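Local coordinates for kynurenine formamidase (Bacillus anthracis, PDB 4CZ1), which catalyses the zinc-dependent hydrolysis of N-formyl-L-kynurenine to L-kynurenine and formate in the kynurenine pathway of tryptophan degradation, at residues 140-145 and 170-175; 47-52 and 199-204; 18-23 and 118-123. All coordinates share one frame; numbering follows the deposited sequence.

Contact 1 (140-145 and 170-175). With ZN (zinc ion), chain E; ZN (zinc ion), chain F.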
loop_
_atom_site.group_PDB
_atom_site.type_symbol
_atom_site.label_atom_id
_atom_site.label_comp_id
_atom_site.label_asym_id
_atom_site.label_seq_id
_atom_site.Cartn_x
_atom_site.Cartn_y
_atom_site.Cartn_z
ATOM N N ILE A 140 23.304 -0.802 3.182
ATOM C CA ILE A 140 21.970 -0.333 3.497
ATOM C C ILE A 140 21.293 0.323 2.248
ATOM O O ILE A 140 21.831 1.228 1.650
ATOM C CB ILE A 140 21.971 0.566 4.762
ATOM C CG1 ILE A 140 22.244 -0.293 5.950
ATOM C CG2 ILE A 140 20.622 1.245 4.931
ATOM C CD1 ILE A 140 22.636 0.419 7.226
ATOM N N ARG A 141 20.130 -0.180 1.885
ATOM C CA ARG A 141 19.369 0.248 0.725
ATOM C C ARG A 141 18.141 1.114 1.090
ATOM O O ARG A 141 17.542 1.718 0.221
ATOM C CB ARG A 141 18.832 -0.990 0.017
ATOM C CG ARG A 141 19.875 -2.024 -0.336
ATOM C CD ARG A 141 21.034 -1.467 -1.206
ATOM N NE ARG A 141 20.571 -0.549 -2.261
ATOM C CZ ARG A 141 19.785 -0.903 -3.289
ATOM N NH1 ARG A 141 19.358 -2.174 -3.448
ATOM N NH2 ARG A 141 19.407 0.031 -4.164
ATOM N N LEU A 142 17.746 1.144 2.359
ATOM C CA LEU A 142 16.575 1.897 2.748
ATOM C C LEU A 142 16.760 2.450 4.118
ATOM O O LEU A 142 17.203 1.736 5.031
ATOM C CB LEU A 142 15.336 0.998 2.717
ATOM C CG LEU A 142 13.959 1.566 3.125
ATOM C CD1 LEU A 142 12.894 0.786 2.356
ATOM C CD2 LEU A 142 13.672 1.470 4.609
ATOM N N ILE A 143 16.372 3.708 4.273
ATOM C CA ILE A 143 16.369 4.355 5.538
ATOM C C ILE A 143 14.970 4.914 5.808
ATOM O O ILE A 143 14.343 5.440 4.919
ATOM C CB ILE A 143 17.427 5.461 5.607
ATOM C CG1 ILE A 143 17.507 6.064 6.993
ATOM C CG2 ILE A 143 17.139 6.607 4.670
ATOM C CD1 ILE A 143 18.414 5.248 7.884
ATOM N N GLY A 144 14.537 4.811 7.063
ATOM C CA GLY A 144 13.245 5.267 7.492
ATOM C C GLY A 144 13.339 6.084 8.726
ATOM O O GLY A 144 14.178 5.820 9.553
ATOM N N VAL A 145 12.498 7.111 8.844
ATOM C CA VAL A 145 12.460 8.002 9.974
ATOM C C VAL A 145 11.080 8.268 10.435
ATOM O O VAL A 145 10.151 8.289 9.631
ATOM C CB VAL A 145 13.111 9.380 9.647
ATOM C CG1 VAL A 145 14.555 9.177 9.249
ATOM C CG2 VAL A 145 12.384 10.135 8.522
ATOM N N HIS A 170 17.079 4.346 -0.458
ATOM C CA HIS A 170 15.693 4.748 -0.669
ATOM C C HIS A 170 15.176 5.322 0.611
ATOM O O HIS A 170 15.805 5.151 1.654
ATOM C CB HIS A 170 14.890 3.537 -1.123
ATOM C CG HIS A 170 15.308 3.016 -2.465
ATOM N ND1 HIS A 170 14.447 2.914 -3.525
ATOM C CD2 HIS A 170 16.528 2.670 -2.950
ATOM C CE1 HIS A 170 15.087 2.418 -4.568
ATOM N NE2 HIS A 170 16.357 2.280 -4.246
ATOM N N ILE A 171 14.025 6.032 0.537
ATOM C CA ILE A 171 13.579 6.843 1.643
ATOM C C ILE A 171 12.156 6.577 2.075
ATOM O O ILE A 171 11.285 6.451 1.196
ATOM C CB ILE A 171 13.649 8.314 1.298
ATOM C CG1 ILE A 171 15.116 8.721 1.034
ATOM C CG2 ILE A 171 13.126 9.141 2.457
ATOM C CD1 ILE A 171 15.226 10.116 0.385
ATOM N N LEU A 172 11.945 6.493 3.398
ATOM C CA LEU A 172 10.625 6.225 3.996
ATOM C C LEU A 172 10.450 7.172 5.127
ATOM O O LEU A 172 11.329 7.265 5.989
ATOM C CB LEU A 172 10.533 4.762 4.491
ATOM C CG LEU A 172 9.425 4.286 5.398
ATOM C CD1 LEU A 172 8.050 4.346 4.741
ATOM C CD2 LEU A 172 9.668 2.805 5.756
ATOM N N GLU A 173 9.333 7.891 5.134
ATOM C CA GLU A 173 9.072 8.952 6.090
ATOM C C GLU A 173 7.721 8.724 6.802
ATOM O O GLU A 173 6.839 8.137 6.269
ATOM C CB GLU A 173 9.070 10.302 5.395
ATOM C CG GLU A 173 10.423 10.639 4.775
ATOM C CD GLU A 173 10.433 11.762 3.805
ATOM O OE1 GLU A 173 9.386 12.025 3.152
ATOM O OE2 GLU A 173 11.547 12.407 3.643
ATOM N N ASN A 174 7.648 9.254 8.003
ATOM C CA ASN A 174 6.493 9.254 8.882
ATOM C C ASN A 174 6.077 7.907 9.409
ATOM O O ASN A 174 4.877 7.648 9.505
ATOM C CB ASN A 174 5.291 9.935 8.232
ATOM C CG ASN A 174 5.410 11.430 8.184
ATOM O OD1 ASN A 174 5.912 12.083 9.104
ATOM N ND2 ASN A 174 4.807 12.006 7.164
ATOM N N VAL A 175 7.055 7.028 9.733
ATOM C CA VAL A 175 6.730 5.742 10.360
ATOM C C VAL A 175 6.451 6.047 11.815
ATOM O O VAL A 175 6.869 7.102 12.345
ATOM C CB VAL A 175 7.812 4.636 10.205
ATOM C CG1 VAL A 175 7.976 4.248 8.750
ATOM C CG2 VAL A 175 9.155 5.111 10.746
HETATM ZN ZN ZN E . 11.154 13.341 1.648
HETATM ZN ZN ZN F . 8.142 12.654 1.086
HETATM O O HOH W 1 11.421 15.013 2.999
HETATM O O HOH W 2 9.513 14.722 0.974
HETATM O O HOH W 3 7.653 14.111 2.829
#

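Contact 2 (47-52 and 199-204). With ZN (zinc ion), chain F; VNJ (2-aminoacetophenone), chain G.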
loop_
_atom_site.group_PDB
_atom_site.type_symbol
_atom_site.label_atom_id
_atom_site.label_comp_id
_atom_site.label_asym_id
_atom_site.label_seq_id
_atom_site.Cartn_x
_atom_site.Cartn_y
_atom_site.Cartn_z
ATOM N N MET A 47 -5.582 13.519 -1.987
ATOM C CA MET A 47 -4.419 13.748 -1.094
ATOM C C MET A 47 -3.164 14.143 -1.855
ATOM O O MET A 47 -2.985 13.835 -3.069
ATOM C CB MET A 47 -4.135 12.494 -0.265
ATOM C CG MET A 47 -3.715 11.240 -1.073
ATOM S SD MET A 47 -3.628 9.680 -0.106
ATOM C CE MET A 47 -2.330 10.069 1.064
ATOM N N SER A 48 -2.294 14.805 -1.118
ATOM C CA SER A 48 -0.875 14.819 -1.442
ATOM C C SER A 48 -0.197 13.442 -1.191
ATOM O O SER A 48 -0.374 12.776 -0.200
ATOM C CB SER A 48 -0.118 15.840 -0.561
ATOM O OG SER A 48 1.277 15.741 -0.796
ATOM N N ILE A 49 0.656 13.098 -2.132
ATOM C CA ILE A 49 1.571 11.975 -2.055
ATOM C C ILE A 49 2.314 11.969 -0.743
ATOM O O ILE A 49 2.461 10.888 -0.157
ATOM C CB ILE A 49 2.617 12.049 -3.179
ATOM C CG1 ILE A 49 1.955 11.834 -4.548
ATOM C CG2 ILE A 49 3.732 11.039 -2.943
ATOM C CD1 ILE A 49 1.334 10.481 -4.711
ATOM N N HIS A 50 2.744 13.156 -0.259
ATOM C CA HIS A 50 3.606 13.151 0.887
ATOM C C HIS A 50 2.820 13.327 2.185
ATOM O O HIS A 50 3.187 14.131 3.063
ATOM C CB HIS A 50 4.751 14.185 0.706
ATOM C CG HIS A 50 5.557 13.969 -0.553
ATOM N ND1 HIS A 50 6.737 13.242 -0.582
ATOM C CD2 HIS A 50 5.303 14.283 -1.845
ATOM C CE1 HIS A 50 7.206 13.174 -1.813
ATOM N NE2 HIS A 50 6.347 13.779 -2.598
ATOM N N THR A 51 1.786 12.518 2.372
ATOM C CA THR A 51 0.960 12.616 3.553
ATOM C C THR A 51 1.067 11.314 4.318
ATOM O O THR A 51 0.961 10.280 3.713
ATOM C CB THR A 51 -0.521 12.778 3.149
ATOM O OG1 THR A 51 -0.612 13.912 2.318
ATOM C CG2 THR A 51 -1.469 13.008 4.391
ATOM N N GLY A 52 1.099 11.398 5.641
ATOM C CA GLY A 52 1.213 10.195 6.442
ATOM C C GLY A 52 2.443 9.406 6.115
ATOM O O GLY A 52 3.403 9.970 5.609
ATOM N N GLY A 199 6.293 9.798 -5.393
ATOM C CA GLY A 199 6.286 9.108 -4.153
ATOM C C GLY A 199 5.012 8.299 -4.037
ATOM O O GLY A 199 4.230 8.290 -4.953
ATOM N N SER A 200 4.804 7.594 -2.926
ATOM C CA SER A 200 3.540 6.921 -2.692
ATOM C C SER A 200 3.273 6.721 -1.229
ATOM O O SER A 200 4.186 6.379 -0.480
ATOM C CB SER A 200 3.592 5.550 -3.357
ATOM O OG SER A 200 2.479 4.770 -2.905
ATOM N N PRO A 201 2.039 6.877 -0.783
ATOM C CA PRO A 201 1.785 6.419 0.563
ATOM C C PRO A 201 1.872 4.894 0.583
ATOM O O PRO A 201 1.839 4.277 -0.468
ATOM C CB PRO A 201 0.372 6.881 0.843
ATOM C CG PRO A 201 -0.253 7.033 -0.473
ATOM C CD PRO A 201 0.841 7.520 -1.374
ATOM N N VAL A 202 2.161 4.359 1.755
ATOM C CA VAL A 202 2.349 2.948 1.977
ATOM C C VAL A 202 1.673 2.560 3.272
ATOM O O VAL A 202 1.374 3.400 4.092
ATOM C CB VAL A 202 3.855 2.530 1.985
ATOM C CG1 VAL A 202 4.582 3.065 0.741
ATOM C CG2 VAL A 202 4.566 3.059 3.190
ATOM N N ARG A 203 1.402 1.282 3.425
ATOM C CA ARG A 203 1.154 0.715 4.726
ATOM C C ARG A 203 2.424 0.027 5.146
ATOM O O ARG A 203 2.796 -1.029 4.658
ATOM C CB ARG A 203 0.023 -0.319 4.647
ATOM C CG ARG A 203 -0.476 -0.813 5.990
ATOM C CD ARG A 203 -1.224 0.262 6.649
ATOM N NE ARG A 203 -1.853 -0.091 7.917
ATOM C CZ ARG A 203 -3.040 -0.629 8.051
ATOM N NH1 ARG A 203 -3.718 -1.005 6.978
ATOM N NH2 ARG A 203 -3.535 -0.803 9.265
ATOM N N ALA A 204 3.107 0.655 6.097
ATOM C CA ALA A 204 4.282 0.109 6.698
ATOM C C ALA A 204 3.884 -0.795 7.861
ATOM O O ALA A 204 3.173 -0.379 8.761
ATOM C CB ALA A 204 5.176 1.222 7.193
HETATM ZN ZN ZN F . 8.142 12.654 1.086
HETATM C CAH VNJ G . 5.227 18.727 0.227
HETATM C CAG VNJ G . 6.643 18.165 0.041
HETATM O OAI VNJ G . 6.779 17.005 -0.351
HETATM C CAA VNJ G . 7.728 19.013 0.379
HETATM C CAB VNJ G . 7.640 20.401 0.135
HETATM C CAC VNJ G . 8.689 21.264 0.473
HETATM C CAD VNJ G . 9.849 20.736 1.070
HETATM C CAE VNJ G . 9.959 19.365 1.321
HETATM C CAF VNJ G . 8.901 18.505 0.981
HETATM N NAJ VNJ G . 8.992 17.170 1.224
HETATM O O HOH W 2 9.513 14.722 0.974
HETATM O O HOH W 3 7.653 14.111 2.829
#

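Contact 3 (18-23 and 118-123). With VNJ (2-aminoacetophenone), chain G.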
loop_
_atom_site.group_PDB
_atom_site.type_symbol
_atom_site.label_atom_id
_atom_site.label_comp_id
_atom_site.label_asym_id
_atom_site.label_seq_id
_atom_site.Cartn_x
_atom_site.Cartn_y
_atom_site.Cartn_z
ATOM N N ALA A 18 -2.185 15.964 9.385
ATOM C CA ALA A 18 -1.452 17.158 8.925
ATOM C C ALA A 18 -0.895 16.925 7.551
ATOM O O ALA A 18 -0.631 15.804 7.165
ATOM C CB ALA A 18 -0.321 17.472 9.879
ATOM N N THR A 19 -0.643 18.007 6.842
ATOM C CA THR A 19 0.084 17.991 5.590
ATOM C C THR A 19 1.209 19.041 5.645
ATOM O O THR A 19 1.301 19.785 6.586
ATOM C CB THR A 19 -0.842 18.293 4.386
ATOM O OG1 THR A 19 -1.493 19.546 4.589
ATOM C CG2 THR A 19 -1.919 17.245 4.270
ATOM N N TRP A 20 2.085 19.043 4.650
ATOM C CA TRP A 20 3.064 20.122 4.425
ATOM C C TRP A 20 2.279 21.406 4.177
ATOM O O TRP A 20 1.238 21.359 3.514
ATOM C CB TRP A 20 3.920 19.840 3.167
ATOM C CG TRP A 20 5.112 18.947 3.484
ATOM C CD1 TRP A 20 5.114 17.591 3.564
ATOM C CD2 TRP A 20 6.431 19.383 3.786
ATOM N NE1 TRP A 20 6.378 17.152 3.892
ATOM C CE2 TRP A 20 7.199 18.250 4.035
ATOM C CE3 TRP A 20 7.026 20.638 3.869
ATOM C CZ2 TRP A 20 8.527 18.325 4.408
ATOM C CZ3 TRP A 20 8.374 20.716 4.181
ATOM C CH2 TRP A 20 9.098 19.574 4.456
ATOM N N PRO A 21 2.769 22.550 4.698
ATOM C CA PRO A 21 2.073 23.845 4.550
ATOM C C PRO A 21 1.690 24.198 3.119
ATOM O O PRO A 21 2.493 24.117 2.180
ATOM C CB PRO A 21 3.095 24.864 5.120
ATOM C CG PRO A 21 4.013 24.079 5.965
ATOM C CD PRO A 21 3.982 22.649 5.506
ATOM N N GLY A 22 0.429 24.542 2.915
ATOM C CA GLY A 22 -0.053 24.886 1.577
ATOM C C GLY A 22 -0.300 23.707 0.655
ATOM O O GLY A 22 -0.786 23.903 -0.465
ATOM N N ASP A 23 0.079 22.500 1.067
ATOM C CA ASP A 23 -0.019 21.278 0.219
ATOM C C ASP A 23 -1.478 20.822 0.241
ATOM O O ASP A 23 -2.223 21.221 1.120
ATOM C CB ASP A 23 0.901 20.195 0.818
ATOM C CG ASP A 23 1.273 19.095 -0.189
ATOM O OD1 ASP A 23 0.757 19.119 -1.311
ATOM O OD2 ASP A 23 2.064 18.201 0.168
ATOM N N ASN A 118 -1.502 14.549 13.587
ATOM C CA ASN A 118 -2.476 15.595 13.276
ATOM C C ASN A 118 -1.886 16.997 13.259
ATOM O O ASN A 118 -2.580 17.927 12.934
ATOM C CB ASN A 118 -3.711 15.490 14.186
ATOM C CG ASN A 118 -4.544 14.235 13.900
ATOM O OD1 ASN A 118 -4.253 13.448 12.986
ATOM N ND2 ASN A 118 -5.567 14.032 14.703
ATOM N N GLU A 119 -0.620 17.156 13.638
ATOM C CA GLU A 119 0.012 18.480 13.649
ATOM C C GLU A 119 1.254 18.410 12.778
ATOM O O GLU A 119 1.991 17.438 12.864
ATOM C CB GLU A 119 0.416 18.858 15.071
ATOM C CG GLU A 119 -0.720 19.193 16.022
ATOM C CD GLU A 119 -0.181 19.476 17.425
ATOM O OE1 GLU A 119 1.023 19.875 17.517
ATOM O OE2 GLU A 119 -0.920 19.298 18.428
ATOM N N PHE A 120 1.516 19.439 11.990
ATOM C CA PHE A 120 2.782 19.497 11.293
ATOM C C PHE A 120 3.822 20.153 12.209
ATOM O O PHE A 120 3.569 21.194 12.774
ATOM C CB PHE A 120 2.688 20.248 9.972
ATOM C CG PHE A 120 3.841 19.936 9.014
ATOM C CD1 PHE A 120 3.856 18.779 8.303
ATOM C CD2 PHE A 120 4.917 20.816 8.875
ATOM C CE1 PHE A 120 4.868 18.486 7.434
ATOM C CE2 PHE A 120 5.948 20.541 7.973
ATOM C CZ PHE A 120 5.915 19.367 7.265
ATOM N N PRO A 121 4.973 19.501 12.409
ATOM C CA PRO A 121 5.991 20.071 13.323
ATOM C C PRO A 121 6.632 21.398 12.860
ATOM O O PRO A 121 6.643 21.697 11.687
ATOM C CB PRO A 121 7.075 18.973 13.376
ATOM C CG PRO A 121 6.944 18.250 12.104
ATOM C CD PRO A 121 5.479 18.306 11.724
ATOM N N ASP A 122 7.140 22.181 13.825
ATOM C CA ASP A 122 7.893 23.432 13.571
ATOM C C ASP A 122 9.358 23.124 13.266
ATOM O O ASP A 122 9.988 23.799 12.464
ATOM C CB ASP A 122 7.844 24.327 14.814
ATOM C CG ASP A 122 6.447 24.906 15.097
ATOM O OD1 ASP A 122 5.716 25.228 14.108
ATOM O OD2 ASP A 122 6.101 25.047 16.320
ATOM N N ILE A 123 9.897 22.105 13.948
ATOM C CA ILE A 123 11.302 21.697 13.802
ATOM C C ILE A 123 11.454 20.190 13.984
ATOM O O ILE A 123 10.844 19.614 14.866
ATOM C CB ILE A 123 12.191 22.414 14.842
ATOM C CG1 ILE A 123 13.672 22.097 14.574
ATOM C CG2 ILE A 123 11.778 22.033 16.272
ATOM C CD1 ILE A 123 14.619 22.838 15.502
HETATM C CAH VNJ G . 5.227 18.727 0.227
HETATM C CAG VNJ G . 6.643 18.165 0.041
HETATM O OAI VNJ G . 6.779 17.005 -0.351
HETATM C CAA VNJ G . 7.728 19.013 0.379
HETATM C CAB VNJ G . 7.640 20.401 0.135
HETATM C CAC VNJ G . 8.689 21.264 0.473
HETATM C CAD VNJ G . 9.849 20.736 1.070
HETATM C CAE VNJ G . 9.959 19.365 1.321
HETATM C CAF VNJ G . 8.901 18.505 0.981
HETATM N NAJ VNJ G . 8.992 17.170 1.224
#

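Contact 1 (140-145 and 170-175)
The beta-alpha-beta unit made of strand 142-145, helix 159-166 and strand 170-173 brings its two parallel strands side by side here, in the interior of the main mixed sheet, and one of them ends in the binuclear zinc site. The ladder starts just ahead of the first strand, where His170 N donates an almost straight 2.8 Å bond to Arg141 O. The chains then alternate as parallel strands do: Ile143 N reaches His170 O, Leu172 N reaches Ile143 O at 3.0 Å, and Val145 N reaches Leu172 O. Past Glu173 the strand ends, yet the chain stays close enough for Val175 N to make a weak bond to Val145 O.

Side chains sort onto two faces. Leu142, His170 and Leu172 share one. At the start of the strand the Arg141 guanidinium lies alongside the His170 ring with the two planes nearly perpendicular (83°), Arg141 NH2 being 3.8 Å from His170 NE2. The two residues find polar partners outside the pair: Arg141 NE bonds Ser168 O and His170 ND1 the Tyr76 hydroxyl. The other face carries Ile143, Ile171, Val145 and Glu173, with helix 159-166 covering the two isoleucines. Here the CG2 of Val145 lies 4.3 Å from the CG of Glu173.

Glu173 holds its CG anti to its carbonyl carbon (chi1 -63°), and beyond CG the chain is extended, which carries the carboxylate out to the metals. There it bridges them, with His50, His54, Asp56 and His161 as the other protein ligands: Glu173 OE2 binds the zinc of chain E at 2.2 Å, and Glu173 OE1 binds the zinc of chain F at 2.5 Å, with OE1 also 2.7 Å from the chain E zinc, a longer contact.

Contact 2 (47-52 and 199-204)
Ile49 packs its CG2 branch straight onto the backbone of Gly199, beside the binuclear zinc site, and this is the tight end of the contact. The CG2 of Ile49 is 3.2 Å from Gly199 C; its 3.4 Å approach to Gly199 CA is closer than such carbons usually come. With chi1 at -67° this methyl stands anti to the Ile49 nitrogen, and it also sits over one face of the neighbouring His50 ring, toward the rim.

Toward Pro201 the fit slackens. The CE methyl of Met47 meets Pro201 CG at 4.0 Å, the two side chains crossing at a slant, and Ile49 O is 3.9 Å from Pro201 CD. This looser side is not left to solvent: Leu192 of the second subunit packs on Pro201, and a strand of that subunit pairs with Met47.

The turn itself is held from within, as Ser48 OG accepts from His50 N in an ST turn. His50 ND1 binds the zinc of chain F at 2.3 Å, its NE2 is hydrogen-bonded to Asp198, and the ketone oxygen OAI of 2-aminoacetophenone lies 3.2 Å above the opposite ring face, again toward the rim. Fixed at both nitrogens and backed by a methyl, the imidazole probably has little freedom to rotate.

Contact 3 (18-23 and 118-123)
The carbonyl oxygen of Trp20, the residue whose indole meets Phe120 across this contact, is gripped twice within its own loop. Asp23 N donates to Trp20 O at 2.9 Å, closing a type II beta turn, and the Thr19 hydroxyl adds a weak bond. The turn presents the indole as a wall of the substrate pocket, and Phe120 supports it from behind.

Phe120 has its CG anti to its own nitrogen (chi1 -161°), which swings the ring in toward the Trp20 loop. The result is an edge-to-face pair: Phe120 CZ rests 3.5 Å above the centre of the indole, with the planes 55° apart. One face of the phenyl ring in turn receives CH-pi contacts from Trp20 CA and from Pro21 CD, the latter 4.1 Å from the ring centroid, while Pro121 CD covers the opposite face. Thr19 O comes within 3.2 Å of Phe120 CD1. At the start of the loop, Ala18 CB presses on the peptide between Glu119 and Phe120, 3.4 Å from Phe120 N.

On the indole face turned away from Phe120 lies 2-aminoacetophenone, its CAE atom 3.3 Å from Trp20 CH2. Asp23 OD2 approaches the acetyl methyl CAH of the same ligand. Trp20 is a known substrate-binding residue; sandwiched this way, its ring offers the aromatic ligand a flat apolar surface that Phe120 backs on the far side, consistent with a ring held at this tilt.

In the fold
From the N terminus, the loop at 18-23 comes first and the turn at 47-52 next; contact 3 then closes when 118-123 returns to 18-23. Contact 1 opens and closes afterwards, at 140-145 and 170-175, and contact 2 closes last with 199-204. Contact 2 therefore crosses contact 3 and encloses contact 1. Contacts 1 and 2 reach the same mixed sheet and share one zinc and two waters; Asn174 ND2 probably hydrogen-bonds Gly52 O between them. Contacts 2 and 3 meet around 2-aminoacetophenone, where Ser48 OG probably hydrogen-bonds Asp23 OD2. The 18-23 loop, backed by 118-123, thus meets the sheet interior and the dimer-side edge at one active site.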